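Local coordinates for AlgX/AlgJ SGNH hydrolase-like domain-containing protein (Eubacterium siraeum, PDB 4NZK) that is of unknown function but belongs to the DHHW family of the SGNH hydrolase clan and may be a hydrolase-like enzyme, at residues Ala83-Tyr88 with Asn104-Thr109; Leu168-Ala173 with Gly291-Pro296; Val271-Ala276 with Phe297-Phe302; Cys284-Ser289 with Asp319-Asn324. All blocks are in the same frame, centred on the assembly; numbering follows the deposited sequence. Where two conformers were deposited one is given.

Contact 1 (Ala83-Tyr88 with Asn104-Thr109)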
loop_
_atom_site.group_PDB
_atom_site.type_symbol
_atom_site.label_atom_id
_atom_site.label_comp_id
_atom_site.label_asym_id
_atom_site.label_seq_id
_atom_site.Cartn_x
_atom_site.Cartn_y
_atom_site.Cartn_z
ATOM N N ALA A 83 4.119 10.687 15.291
ATOM C CA ALA A 83 5.145 11.709 15.379
ATOM C C ALA A 83 6.504 11.250 14.895
ATOM O O ALA A 83 7.225 11.991 14.213
ATOM C CB ALA A 83 5.246 12.227 16.808
ATOM N N ASN A 84 6.866 10.020 15.229
ATOM C CA ASN A 84 8.155 9.499 14.777
ATOM C C ASN A 84 8.192 9.428 13.264
ATOM O O ASN A 84 9.111 9.932 12.645
ATOM C CB ASN A 84 8.443 8.132 15.363
ATOM C CG ASN A 84 8.758 8.170 16.849
ATOM O OD1 ASN A 84 8.741 9.202 17.510
ATOM N ND2 ASN A 84 9.095 7.022 17.360
ATOM N N TYR A 85 7.170 8.810 12.683
ATOM C CA TYR A 85 7.058 8.708 11.220
ATOM C C TYR A 85 7.208 10.087 10.569
ATOM O O TYR A 85 7.977 10.237 9.623
ATOM C CB TYR A 85 5.667 8.108 10.903
ATOM C CG TYR A 85 5.320 8.054 9.442
ATOM C CD1 TYR A 85 5.810 7.044 8.645
ATOM C CD2 TYR A 85 4.477 8.994 8.856
ATOM C CE1 TYR A 85 5.475 6.961 7.300
ATOM C CE2 TYR A 85 4.137 8.915 7.502
ATOM C CZ TYR A 85 4.639 7.905 6.727
ATOM O OH TYR A 85 4.373 7.779 5.404
ATOM N N ALA A 86 6.451 11.065 11.039
ATOM C CA ALA A 86 6.523 12.398 10.413
ATOM C C ALA A 86 7.932 12.959 10.529
ATOM O O ALA A 86 8.434 13.521 9.577
ATOM C CB ALA A 86 5.531 13.373 11.038
ATOM N N SER A 87 8.573 12.799 11.678
ATOM C CA SER A 87 9.939 13.282 11.852
ATOM C C SER A 87 10.920 12.610 10.896
ATOM O O SER A 87 11.830 13.254 10.372
ATOM C CB SER A 87 10.376 13.095 13.305
ATOM O OG SER A 87 11.661 13.645 13.546
ATOM N N TYR A 88 10.744 11.320 10.660
ATOM C CA TYR A 88 11.605 10.600 9.740
ATOM C C TYR A 88 11.401 11.065 8.295
ATOM O O TYR A 88 12.361 11.219 7.528
ATOM C CB TYR A 88 11.391 9.096 9.857
ATOM C CG TYR A 88 11.548 8.526 11.258
ATOM C CD1 TYR A 88 12.333 9.149 12.203
ATOM C CD2 TYR A 88 10.879 7.356 11.622
ATOM C CE1 TYR A 88 12.458 8.646 13.484
ATOM C CE2 TYR A 88 11.006 6.838 12.899
ATOM C CZ TYR A 88 11.790 7.495 13.821
ATOM O OH TYR A 88 11.917 6.978 15.110
ATOM N N ASN A 104 3.396 11.995 0.862
ATOM C CA ASN A 104 2.976 11.091 1.918
ATOM C C ASN A 104 1.515 10.690 1.676
ATOM O O ASN A 104 0.661 11.544 1.481
ATOM C CB ASN A 104 3.016 11.853 3.236
ATOM C CG ASN A 104 2.446 11.056 4.381
ATOM O OD1 ASN A 104 2.928 9.982 4.673
ATOM N ND2 ASN A 104 1.388 11.577 5.012
HETATM N N MSE A 105 1.252 9.388 1.713
HETATM C CA MSE A 105 -0.132 8.878 1.594
HETATM C C MSE A 105 -0.330 7.728 2.540
HETATM O O MSE A 105 0.015 6.582 2.242
HETATM C CB MSE A 105 -0.470 8.545 0.129
HETATM C CG MSE A 105 -1.995 8.255 0.021
HETATM SE SE MSE A 105 -2.580 8.066 -1.827
HETATM C CE MSE A 105 -1.431 6.623 -2.329
ATOM N N VAL A 106 -0.852 8.052 3.720
ATOM C CA VAL A 106 -1.165 7.083 4.740
ATOM C C VAL A 106 -2.633 6.744 4.610
ATOM O O VAL A 106 -3.483 7.642 4.588
ATOM C CB VAL A 106 -0.816 7.582 6.170
ATOM C CG1 VAL A 106 -1.228 6.543 7.211
ATOM C CG2 VAL A 106 0.682 7.870 6.272
ATOM N N VAL A 107 -2.927 5.458 4.533
ATOM C CA VAL A 107 -4.305 5.030 4.257
ATOM C C VAL A 107 -4.830 4.141 5.382
ATOM O O VAL A 107 -4.074 3.451 6.041
ATOM C CB VAL A 107 -4.423 4.294 2.913
ATOM C CG1 VAL A 107 -4.141 5.252 1.752
ATOM C CG2 VAL A 107 -3.511 3.073 2.829
ATOM N N PRO A 108 -6.149 4.170 5.590
ATOM C CA PRO A 108 -6.731 3.370 6.643
ATOM C C PRO A 108 -6.939 1.940 6.176
ATOM O O PRO A 108 -6.841 1.650 4.996
ATOM C CB PRO A 108 -8.082 4.021 6.851
ATOM C CG PRO A 108 -8.438 4.503 5.509
ATOM C CD PRO A 108 -7.164 4.977 4.880
ATOM N N THR A 109 -7.209 1.071 7.141
ATOM C CA THR A 109 -7.693 -0.260 6.893
ATOM C C THR A 109 -9.229 -0.225 6.901
ATOM O O THR A 109 -9.855 0.843 7.109
ATOM C CB THR A 109 -7.134 -1.233 7.926
ATOM O OG1 THR A 109 -7.505 -0.775 9.235
ATOM C CG2 THR A 109 -5.609 -1.333 7.815
#

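Contact 2 (Leu168-Ala173 with Gly291-Pro296)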
loop_
_atom_site.group_PDB
_atom_site.type_symbol
_atom_site.label_atom_id
_atom_site.label_comp_id
_atom_site.label_asym_id
_atom_site.label_seq_id
_atom_site.Cartn_x
_atom_site.Cartn_y
_atom_site.Cartn_z
ATOM N N LEU A 168 -8.878 -2.424 -6.434
ATOM C CA LEU A 168 -9.735 -1.271 -6.761
ATOM C C LEU A 168 -9.534 -0.143 -5.742
ATOM O O LEU A 168 -9.537 1.021 -6.102
ATOM C CB LEU A 168 -11.199 -1.699 -6.844
ATOM C CG LEU A 168 -12.263 -0.613 -7.146
ATOM C CD1 LEU A 168 -12.019 0.032 -8.489
ATOM C CD2 LEU A 168 -13.678 -1.140 -7.067
ATOM N N GLY A 169 -9.428 -0.498 -4.463
ATOM C CA GLY A 169 -9.140 0.489 -3.424
ATOM C C GLY A 169 -7.806 1.161 -3.693
ATOM O O GLY A 169 -7.684 2.396 -3.619
ATOM N N ALA A 170 -6.799 0.355 -4.005
ATOM C CA ALA A 170 -5.466 0.891 -4.283
ATOM C C ALA A 170 -5.499 1.821 -5.471
ATOM O O ALA A 170 -4.747 2.803 -5.496
ATOM C CB ALA A 170 -4.482 -0.219 -4.512
ATOM N N TYR A 171 -6.334 1.512 -6.473
ATOM C CA TYR A 171 -6.480 2.394 -7.624
ATOM C C TYR A 171 -6.943 3.777 -7.227
ATOM O O TYR A 171 -6.412 4.785 -7.731
ATOM C CB TYR A 171 -7.492 1.806 -8.626
ATOM C CG TYR A 171 -7.834 2.709 -9.768
ATOM C CD1 TYR A 171 -6.950 2.877 -10.844
ATOM C CD2 TYR A 171 -8.995 3.455 -9.762
ATOM C CE1 TYR A 171 -7.254 3.735 -11.914
ATOM C CE2 TYR A 171 -9.318 4.314 -10.841
ATOM C CZ TYR A 171 -8.437 4.458 -11.900
ATOM O OH TYR A 171 -8.764 5.271 -12.995
ATOM N N TYR A 172 -7.954 3.863 -6.360
ATOM C CA TYR A 172 -8.419 5.197 -5.954
ATOM C C TYR A 172 -7.360 5.997 -5.202
ATOM O O TYR A 172 -7.294 7.219 -5.338
ATOM C CB TYR A 172 -9.691 5.118 -5.165
ATOM C CG TYR A 172 -10.878 4.721 -6.016
ATOM C CD1 TYR A 172 -11.273 5.491 -7.106
ATOM C CD2 TYR A 172 -11.594 3.573 -5.750
ATOM C CE1 TYR A 172 -12.357 5.105 -7.911
ATOM C CE2 TYR A 172 -12.665 3.188 -6.534
ATOM C CZ TYR A 172 -13.063 3.965 -7.604
ATOM O OH TYR A 172 -14.174 3.611 -8.364
ATOM N N ALA A 173 -6.544 5.328 -4.396
ATOM C CA ALA A 173 -5.457 5.997 -3.711
ATOM C C ALA A 173 -4.377 6.404 -4.703
ATOM O O ALA A 173 -3.908 7.565 -4.675
ATOM C CB ALA A 173 -4.916 5.124 -2.605
ATOM N N GLY A 291 1.265 -0.715 -0.156
ATOM C CA GLY A 291 1.795 -0.112 -1.355
ATOM C C GLY A 291 1.947 -1.007 -2.549
ATOM O O GLY A 291 1.919 -0.539 -3.691
ATOM N N ASN A 292 2.060 -2.311 -2.303
ATOM C CA ASN A 292 2.283 -3.263 -3.385
ATOM C C ASN A 292 1.219 -3.128 -4.456
ATOM O O ASN A 292 1.525 -3.167 -5.662
ATOM C CB ASN A 292 2.273 -4.682 -2.838
ATOM C CG ASN A 292 3.409 -4.962 -1.831
ATOM O OD1 ASN A 292 4.097 -4.068 -1.354
ATOM N ND2 ASN A 292 3.557 -6.232 -1.467
ATOM N N ALA A 293 -0.034 -2.989 -4.019
ATOM C CA ALA A 293 -1.163 -2.945 -4.959
ATOM C C ALA A 293 -1.311 -1.633 -5.696
ATOM O O ALA A 293 -2.077 -1.544 -6.653
ATOM C CB ALA A 293 -2.470 -3.304 -4.260
ATOM N N GLU A 294 -0.602 -0.605 -5.242
ATOM C CA GLU A 294 -0.620 0.688 -5.945
ATOM C C GLU A 294 0.234 0.646 -7.200
ATOM O O GLU A 294 -0.039 1.342 -8.149
ATOM C CB GLU A 294 -0.093 1.825 -5.060
ATOM C CG GLU A 294 -0.910 2.057 -3.794
ATOM C CD GLU A 294 -0.334 3.130 -2.861
ATOM O OE1 GLU A 294 0.309 4.072 -3.355
ATOM O OE2 GLU A 294 -0.556 3.035 -1.607
ATOM N N VAL A 295 1.271 -0.185 -7.195
ATOM C CA VAL A 295 2.303 -0.141 -8.248
ATOM C C VAL A 295 1.775 -0.293 -9.663
ATOM O O VAL A 295 2.169 0.502 -10.539
ATOM C CB VAL A 295 3.464 -1.120 -7.943
ATOM C CG1 VAL A 295 4.465 -1.161 -9.080
ATOM C CG2 VAL A 295 4.168 -0.699 -6.653
ATOM N N PRO A 296 0.851 -1.253 -9.904
ATOM C CA PRO A 296 0.335 -1.383 -11.270
ATOM C C PRO A 296 -0.276 -0.088 -11.830
ATOM O O PRO A 296 -0.289 0.128 -13.041
ATOM C CB PRO A 296 -0.741 -2.477 -11.119
ATOM C CG PRO A 296 -0.191 -3.353 -10.017
ATOM C CD PRO A 296 0.343 -2.331 -9.034
#

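Contact 3 (Val271-Ala276 with Phe297-Phe302)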
loop_
_atom_site.group_PDB
_atom_site.type_symbol
_atom_site.label_atom_id
_atom_site.label_comp_id
_atom_site.label_asym_id
_atom_site.label_seq_id
_atom_site.Cartn_x
_atom_site.Cartn_y
_atom_site.Cartn_z
ATOM N N VAL A 271 12.448 -3.508 -6.714
ATOM C CA VAL A 271 12.039 -3.713 -8.104
ATOM C C VAL A 271 12.171 -2.398 -8.867
ATOM O O VAL A 271 11.706 -1.375 -8.396
ATOM C CB VAL A 271 10.581 -4.229 -8.204
ATOM C CG1 VAL A 271 10.203 -4.469 -9.651
ATOM C CG2 VAL A 271 10.396 -5.485 -7.360
ATOM N N LYS A 272 12.840 -2.447 -10.011
ATOM C CA LYS A 272 12.948 -1.305 -10.894
ATOM C C LYS A 272 12.048 -1.565 -12.093
ATOM O O LYS A 272 12.106 -2.626 -12.701
ATOM C CB LYS A 272 14.383 -1.083 -11.366
ATOM C CG LYS A 272 14.514 0.056 -12.375
ATOM C CD LYS A 272 15.968 0.254 -12.781
ATOM C CE LYS A 272 16.080 1.362 -13.821
ATOM N NZ LYS A 272 17.500 1.723 -14.114
ATOM N N ILE A 273 11.242 -0.563 -12.428
ATOM C CA ILE A 273 10.298 -0.670 -13.557
ATOM C C ILE A 273 10.607 0.464 -14.522
ATOM O O ILE A 273 10.701 1.627 -14.110
ATOM C CB ILE A 273 8.831 -0.571 -13.091
ATOM C CG1 ILE A 273 8.512 -1.637 -12.065
ATOM C CG2 ILE A 273 7.855 -0.704 -14.251
ATOM C CD1 ILE A 273 7.291 -1.362 -11.260
ATOM N N GLU A 274 10.795 0.112 -15.794
ATOM C CA GLU A 274 11.039 1.078 -16.872
ATOM C C GLU A 274 9.829 0.953 -17.784
ATOM O O GLU A 274 9.490 -0.139 -18.215
ATOM C CB GLU A 274 12.328 0.765 -17.635
ATOM C CG GLU A 274 13.574 0.931 -16.780
ATOM C CD GLU A 274 14.808 0.308 -17.399
ATOM O OE1 GLU A 274 15.014 -0.926 -17.245
ATOM O OE2 GLU A 274 15.584 1.058 -18.007
ATOM N N THR A 275 9.200 2.073 -18.097
ATOM C CA THR A 275 7.981 2.056 -18.908
ATOM C C THR A 275 8.165 2.764 -20.236
ATOM O O THR A 275 9.180 3.426 -20.464
ATOM C CB THR A 275 6.793 2.753 -18.194
ATOM O OG1 THR A 275 6.872 4.156 -18.386
ATOM C CG2 THR A 275 6.740 2.419 -16.692
ATOM N N ALA A 276 7.162 2.604 -21.099
ATOM C CA ALA A 276 7.144 3.278 -22.387
ATOM C C ALA A 276 6.750 4.760 -22.335
ATOM O O ALA A 276 6.824 5.437 -23.348
ATOM C CB ALA A 276 6.235 2.533 -23.336
ATOM N N PHE A 297 -0.785 0.755 -10.943
ATOM C CA PHE A 297 -1.482 1.996 -11.337
ATOM C C PHE A 297 -0.556 3.162 -11.552
ATOM O O PHE A 297 -1.030 4.249 -11.852
ATOM C CB PHE A 297 -2.547 2.331 -10.293
ATOM C CG PHE A 297 -3.466 1.177 -10.011
ATOM C CD1 PHE A 297 -4.227 0.624 -11.039
ATOM C CD2 PHE A 297 -3.552 0.617 -8.750
ATOM C CE1 PHE A 297 -5.071 -0.460 -10.816
ATOM C CE2 PHE A 297 -4.375 -0.464 -8.525
ATOM C CZ PHE A 297 -5.139 -1.006 -9.547
ATOM N N PHE A 298 0.755 2.950 -11.404
ATOM C CA PHE A 298 1.731 4.004 -11.689
ATOM C C PHE A 298 2.445 3.843 -13.026
ATOM O O PHE A 298 3.069 4.792 -13.521
ATOM C CB PHE A 298 2.794 4.082 -10.592
ATOM C CG PHE A 298 2.250 4.381 -9.229
ATOM C CD1 PHE A 298 1.189 5.229 -9.053
ATOM C CD2 PHE A 298 2.835 3.813 -8.111
ATOM C CE1 PHE A 298 0.732 5.534 -7.778
ATOM C CE2 PHE A 298 2.370 4.097 -6.845
ATOM C CZ PHE A 298 1.327 4.949 -6.683
ATOM N N ILE A 299 2.316 2.665 -13.620
ATOM C CA ILE A 299 3.055 2.317 -14.839
ATOM C C ILE A 299 2.733 3.248 -16.006
ATOM O O ILE A 299 3.620 3.634 -16.759
ATOM C CB ILE A 299 2.831 0.830 -15.185
ATOM C CG1 ILE A 299 3.674 -0.012 -14.183
ATOM C CG2 ILE A 299 3.227 0.538 -16.625
ATOM C CD1 ILE A 299 3.441 -1.492 -14.198
ATOM N N ASP A 300 1.472 3.646 -16.117
ATOM C CA ASP A 300 1.063 4.511 -17.200
ATOM C C ASP A 300 1.605 5.946 -17.008
ATOM O O ASP A 300 1.592 6.723 -17.952
ATOM C CB ASP A 300 -0.473 4.612 -17.321
ATOM C CG ASP A 300 -1.190 3.277 -17.710
ATOM O OD1 ASP A 300 -0.639 2.430 -18.461
ATOM O OD2 ASP A 300 -2.351 3.104 -17.244
ATOM N N SER A 301 1.984 6.324 -15.781
ATOM C CA SER A 301 2.228 7.734 -15.419
ATOM C C SER A 301 3.686 8.159 -15.222
ATOM O O SER A 301 3.949 9.361 -15.156
ATOM C CB SER A 301 1.454 8.075 -14.146
ATOM O OG SER A 301 0.046 8.097 -14.363
ATOM N N PHE A 302 4.594 7.189 -15.098
ATOM C CA PHE A 302 5.991 7.442 -14.795
ATOM C C PHE A 302 6.890 6.701 -15.755
ATOM O O PHE A 302 6.570 5.594 -16.166
ATOM C CB PHE A 302 6.296 7.016 -13.340
ATOM C CG PHE A 302 5.627 7.889 -12.313
ATOM C CD1 PHE A 302 6.267 9.029 -11.868
ATOM C CD2 PHE A 302 4.360 7.617 -11.840
ATOM C CE1 PHE A 302 5.657 9.897 -10.972
ATOM C CE2 PHE A 302 3.736 8.469 -10.939
ATOM C CZ PHE A 302 4.393 9.617 -10.489
#

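Contact 4 (Cys284-Ser289 with Asp319-Asn324). With EDO (1,2-ethanediol), chain B.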
loop_
_atom_site.group_PDB
_atom_site.type_symbol
_atom_site.label_atom_id
_atom_site.label_comp_id
_atom_site.label_asym_id
_atom_site.label_seq_id
_atom_site.Cartn_x
_atom_site.Cartn_y
_atom_site.Cartn_z
ATOM N N CYS A 284 10.258 6.893 -6.766
ATOM C CA CYS A 284 10.651 5.859 -5.818
ATOM C C CYS A 284 9.542 5.762 -4.776
ATOM O O CYS A 284 9.091 6.782 -4.240
ATOM C CB CYS A 284 11.958 6.248 -5.138
ATOM S SG CYS A 284 12.644 4.957 -4.105
ATOM N N ILE A 285 9.083 4.544 -4.528
ATOM C CA ILE A 285 8.050 4.276 -3.542
ATOM C C ILE A 285 8.685 3.569 -2.357
ATOM O O ILE A 285 9.414 2.586 -2.517
ATOM C CB ILE A 285 6.946 3.368 -4.083
ATOM C CG1 ILE A 285 6.366 3.934 -5.363
ATOM C CG2 ILE A 285 5.856 3.163 -3.048
ATOM C CD1 ILE A 285 5.699 2.872 -6.191
ATOM N N PHE A 286 8.452 4.111 -1.182
ATOM C CA PHE A 286 8.838 3.495 0.062
ATOM C C PHE A 286 7.560 3.124 0.759
ATOM O O PHE A 286 6.762 3.972 1.118
ATOM C CB PHE A 286 9.658 4.442 0.915
ATOM C CG PHE A 286 11.033 4.694 0.361
ATOM C CD1 PHE A 286 11.964 3.675 0.287
ATOM C CD2 PHE A 286 11.389 5.970 -0.058
ATOM C CE1 PHE A 286 13.223 3.922 -0.220
ATOM C CE2 PHE A 286 12.645 6.203 -0.585
ATOM C CZ PHE A 286 13.544 5.171 -0.655
ATOM N N LYS A 287 7.350 1.829 0.925
ATOM C CA LYS A 287 6.041 1.346 1.325
ATOM C C LYS A 287 6.065 0.234 2.357
ATOM O O LYS A 287 7.111 -0.320 2.676
ATOM C CB LYS A 287 5.293 0.875 0.047
ATOM C CG LYS A 287 6.044 -0.084 -0.893
ATOM C CD LYS A 287 6.122 -1.481 -0.355
ATOM C CE LYS A 287 6.806 -2.451 -1.295
ATOM N NZ LYS A 287 6.713 -3.818 -0.711
ATOM N N ASP A 288 4.886 -0.029 2.900
ATOM C CA ASP A 288 4.584 -1.290 3.560
ATOM C C ASP A 288 3.746 -2.106 2.548
ATOM O O ASP A 288 3.582 -1.703 1.387
ATOM C CB ASP A 288 3.863 -1.084 4.888
ATOM C CG ASP A 288 2.372 -0.713 4.726
ATOM O OD1 ASP A 288 1.890 -0.514 3.568
ATOM O OD2 ASP A 288 1.642 -0.616 5.778
ATOM N N SER A 289 3.201 -3.243 2.946
ATOM C CA SER A 289 2.574 -4.085 1.959
ATOM C C SER A 289 1.328 -3.505 1.276
ATOM O O SER A 289 0.983 -3.948 0.166
ATOM C CB SER A 289 2.289 -5.481 2.509
ATOM O OG SER A 289 1.408 -5.440 3.603
ATOM N N ASP A 319 21.031 8.726 -0.862
ATOM C CA ASP A 319 22.003 8.466 -1.919
ATOM C C ASP A 319 21.379 7.619 -3.043
ATOM O O ASP A 319 21.698 7.805 -4.204
ATOM C CB ASP A 319 23.228 7.777 -1.364
ATOM C CG ASP A 319 24.183 8.739 -0.662
ATOM O OD1 ASP A 319 23.984 9.979 -0.676
ATOM O OD2 ASP A 319 25.184 8.202 -0.127
ATOM N N PHE A 320 20.515 6.675 -2.692
ATOM C CA PHE A 320 19.784 5.901 -3.703
ATOM C C PHE A 320 18.954 6.830 -4.616
ATOM O O PHE A 320 18.907 6.632 -5.833
ATOM C CB PHE A 320 18.917 4.865 -2.969
ATOM C CG PHE A 320 18.138 3.975 -3.859
ATOM C CD1 PHE A 320 18.766 2.927 -4.513
ATOM C CD2 PHE A 320 16.794 4.135 -4.008
ATOM C CE1 PHE A 320 18.052 2.065 -5.305
ATOM C CE2 PHE A 320 16.073 3.275 -4.812
ATOM C CZ PHE A 320 16.705 2.227 -5.447
ATOM N N ILE A 321 18.288 7.822 -4.032
ATOM C CA ILE A 321 17.522 8.815 -4.801
ATOM C C ILE A 321 18.435 9.570 -5.773
ATOM O O ILE A 321 18.110 9.748 -6.961
ATOM C CB ILE A 321 16.779 9.796 -3.841
ATOM C CG1 ILE A 321 15.369 9.299 -3.541
ATOM C CG2 ILE A 321 16.596 11.213 -4.398
ATOM C CD1 ILE A 321 15.217 7.871 -3.176
ATOM N N LYS A 322 19.562 10.039 -5.246
ATOM C CA LYS A 322 20.492 10.855 -6.032
ATOM C C LYS A 322 21.102 10.041 -7.164
ATOM O O LYS A 322 21.117 10.482 -8.339
ATOM C CB LYS A 322 21.576 11.436 -5.128
ATOM C CG LYS A 322 21.030 12.423 -4.129
ATOM C CD LYS A 322 22.061 12.840 -3.077
ATOM C CE LYS A 322 21.441 13.821 -2.078
ATOM N NZ LYS A 322 20.165 13.283 -1.588
ATOM N N ASP A 323 21.544 8.834 -6.835
ATOM C CA ASP A 323 22.217 7.988 -7.813
ATOM C C ASP A 323 21.321 7.581 -8.985
ATOM O O ASP A 323 21.813 7.382 -10.097
ATOM C CB ASP A 323 22.766 6.735 -7.139
ATOM C CG ASP A 323 23.955 7.023 -6.180
ATOM O OD1 ASP A 323 24.561 8.128 -6.206
ATOM O OD2 ASP A 323 24.288 6.112 -5.373
ATOM N N ASN A 324 20.027 7.404 -8.716
ATOM C CA ASN A 324 19.085 6.971 -9.733
ATOM C C ASN A 324 18.243 8.061 -10.393
ATOM O O ASN A 324 17.315 7.767 -11.171
ATOM C CB ASN A 324 18.251 5.855 -9.146
ATOM C CG ASN A 324 19.108 4.644 -8.840
ATOM O OD1 ASN A 324 19.553 3.971 -9.752
ATOM N ND2 ASN A 324 19.416 4.425 -7.574
HETATM C C1 EDO B . 8.476 -5.300 -3.798
HETATM O O1 EDO B . 7.230 -5.385 -3.125
HETATM C C2 EDO B . 9.462 -4.330 -3.119
HETATM O O2 EDO B . 9.395 -4.450 -1.703
#

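Contact 1 (Ala83-Tyr88 with Asn104-Thr109)
Tyr85, in the first turn of helix 83-96, points its side chain at strand 101-107, where Asn104 and Val106 project from the same face of the strand and Met105 between them turns the other way. With CG anti to the backbone N (chi1 174°), the Tyr85 side chain spans the gap and delivers its hydroxyl to Asn104. Tyr85 OH donates to Asn104 OD1 at 2.7 Å. The bond is nearly straight at the acceptor, with a C=O...donor angle of 171°, and OD1 lies close to the plane of the tyrosine ring, at its edge, while the ring and amide planes are 53° apart. This is helix-on-sheet packing in the alpha/beta core expected of an SGNH hydrolase-like domain, with strand 101-107 set between strands 141-142 and 328-334. Val106 CG2 comes in obliquely, 3.8 Å from Tyr85 CE2. Replacing Tyr85 by a phenylalanine would probably leave Asn104 OD1 without this buried donor, the amide then being held through Asn104 ND2, which bonds to Asn142 OD1. Ile133 and Ala338, from helices 126-136 and 335-339, also pack against Tyr85.

Contact 2 (Leu168-Ala173 with Gly291-Pro296)
Ala170 of helix 167-180 presses its methyl group onto the backbone turn at Ala293-Glu294, bringing Ala170 CA within 5.1 Å of Glu294 CA. So close an approach depends on the small side chains. Ala170 CB lies 3.5 Å from the carbonyl oxygen Ala293 O, and the two methyls meet at 3.7 Å, Ala170 CB to Ala293 CB. The turn itself is held by a backbone bond from Glu294 N to Gly291 O.

Glu294 passes alongside the alanine. Its CG is anti to its own carbonyl carbon (chi1 -61°), and the chain then runs on extended (chi2 176°), with Glu294 CG 4.3 Å from Ala170 CB. The aliphatic part therefore flanks the helix, whereas the carboxylate continues toward strands 101-107 and 328-334. There Glu294 OE2 is hydrogen-bonded to Thr332 OG1, a hydroxyl that also pairs with Met105 O. Trp165 packs on both Ala170 and Glu294.

Tyr171 starts out away from the turn, and its ring meets that of Phe297 edge-to-face, just past Pro296. Asn292, the residue preceding Ala293, is engaged with other partners: its OD1 bonds to Lys287 NZ and its ND2 to Asp267 OD1. The contact thus seats an alanine-lined helix face on the loop that follows strand 282-287, a helix-against-loop packing in the core of the alpha/beta fold characteristic of the SGNH hydrolase clan.

Contact 3 (Val271-Ala276 with Phe297-Phe302)
Thr275 and Ile273, two residues apart on strand 270-275, turn the same face of the strand toward Ile299 and Phe302 in the loop that leads into strand 304-309. These two strands are antiparallel neighbours in the mixed sheet of the SGNH hydrolase-like fold, and the loop folds back over the strand end before joining the sheet.

The side chains pair off along the strand. Ile273 and Ile299 meet through their branches, Ile273 CG2 to Ile299 CG1 at 4.2 Å. Ile299 sends CG1 to this partner and holds CG2 against the next: Ile299 CG2 lies 4.0 Å from Thr275 CG2, methyl against methyl. The threonine methyl also sits over backbone oxygen, with Thr275 CG2 3.3 Å from Ile299 O. Tyr229 of strand 229-234 covers both isoleucines from the neighbouring part of the sheet.

Thr275 supplies the polar link. Its OG1 stands between its own backbone N and carbonyl carbon (chi1 83°), turned toward the chain at Phe302, and it also accepts from Asn277 N. The hydroxyl therefore ties the loop to the turn that follows the strand. With a valine in place of Thr275, Phe302 O and Asn277 N would probably each lose a partner in this buried spot. The Phe302 side chain takes no part in the bond and runs off to pack on Phe177 of helix 167-180. Thr275 OG1 donates a hydrogen bond to Phe302 O at 2.7 Å, the donor tilted 21° from the carbonyl plane.

Contact 4 (Cys284-Ser289 with Asp319-Asn324)
Cys284 on strand 282-287 packs against Phe320 and Ile321 of helix 317-323; the axes of residues 284-287 and 319-323 come within 10.9 Å and run nearly antiparallel (159°). The sulfur-aromatic contact meets the ring at its rim: Cys284 SG is 5.2 Å from the Phe320 ring centroid and 89° off the ring normal, with Phe320 CE2 the nearest ring atom at 3.9 Å.

The remaining cross-contact is apolar. Ile321 CD1 wedges between two side chains of the strand, 4.0 Å from Cys284 SG and 4.0 Å from Phe286 CE2, where it lies near the ring plane at the edge. Val329 backs both Phe286 and Ile321, and Phe92 of helix 83-96 packs on Ile321.

The hydrogen bonds lie within 319-324 or run from the strand to other groups. Asn324 ND2 reaches back to Phe320 O at 2.9 Å, on a lone pair in the carbonyl plane, and ND2 also lies above one face of the Phe320 ring, offset toward its rim. At the far end of the strand Lys287 NZ holds both oxygens of a 1,2-ethanediol, probably from the crystallisation liquor, and forms salt bridges with Asp309 and Asp267. Beyond it, Ser289 OG bonds to His164 NE2, a pairing that recalls the serine-histidine couple of SGNH hydrolases. The chemistry thus divides along one strand: greasy where the helix docks, and charged or polar toward what is probably the active-site end.

Overall arrangement
Contact 1 is complete before the others begin; contacts 2, 3 and 4 interleave along the chain. Contacts 1, 3 and 4 all reach the mixed sheet, through strands 101-107, 270-275 and 282-287. Helix 83-96 in contact 1 and helix 167-180 in contact 2 cover opposite faces of strand 101-107, and Met105 SE touches Ala173 O. The centres of contacts 1 and 3 are furthest apart, about 24 Å, and those of contacts 2 and 3 nearest, about 13 Å, where Val295 packs on Ile273. Contacts 2 and 4 also touch, and Ile285 packs on Val295 and Phe298. The loop after strand 282-287 thereby ties the sheet to its covering helix 167-180, beside what is probably the active site.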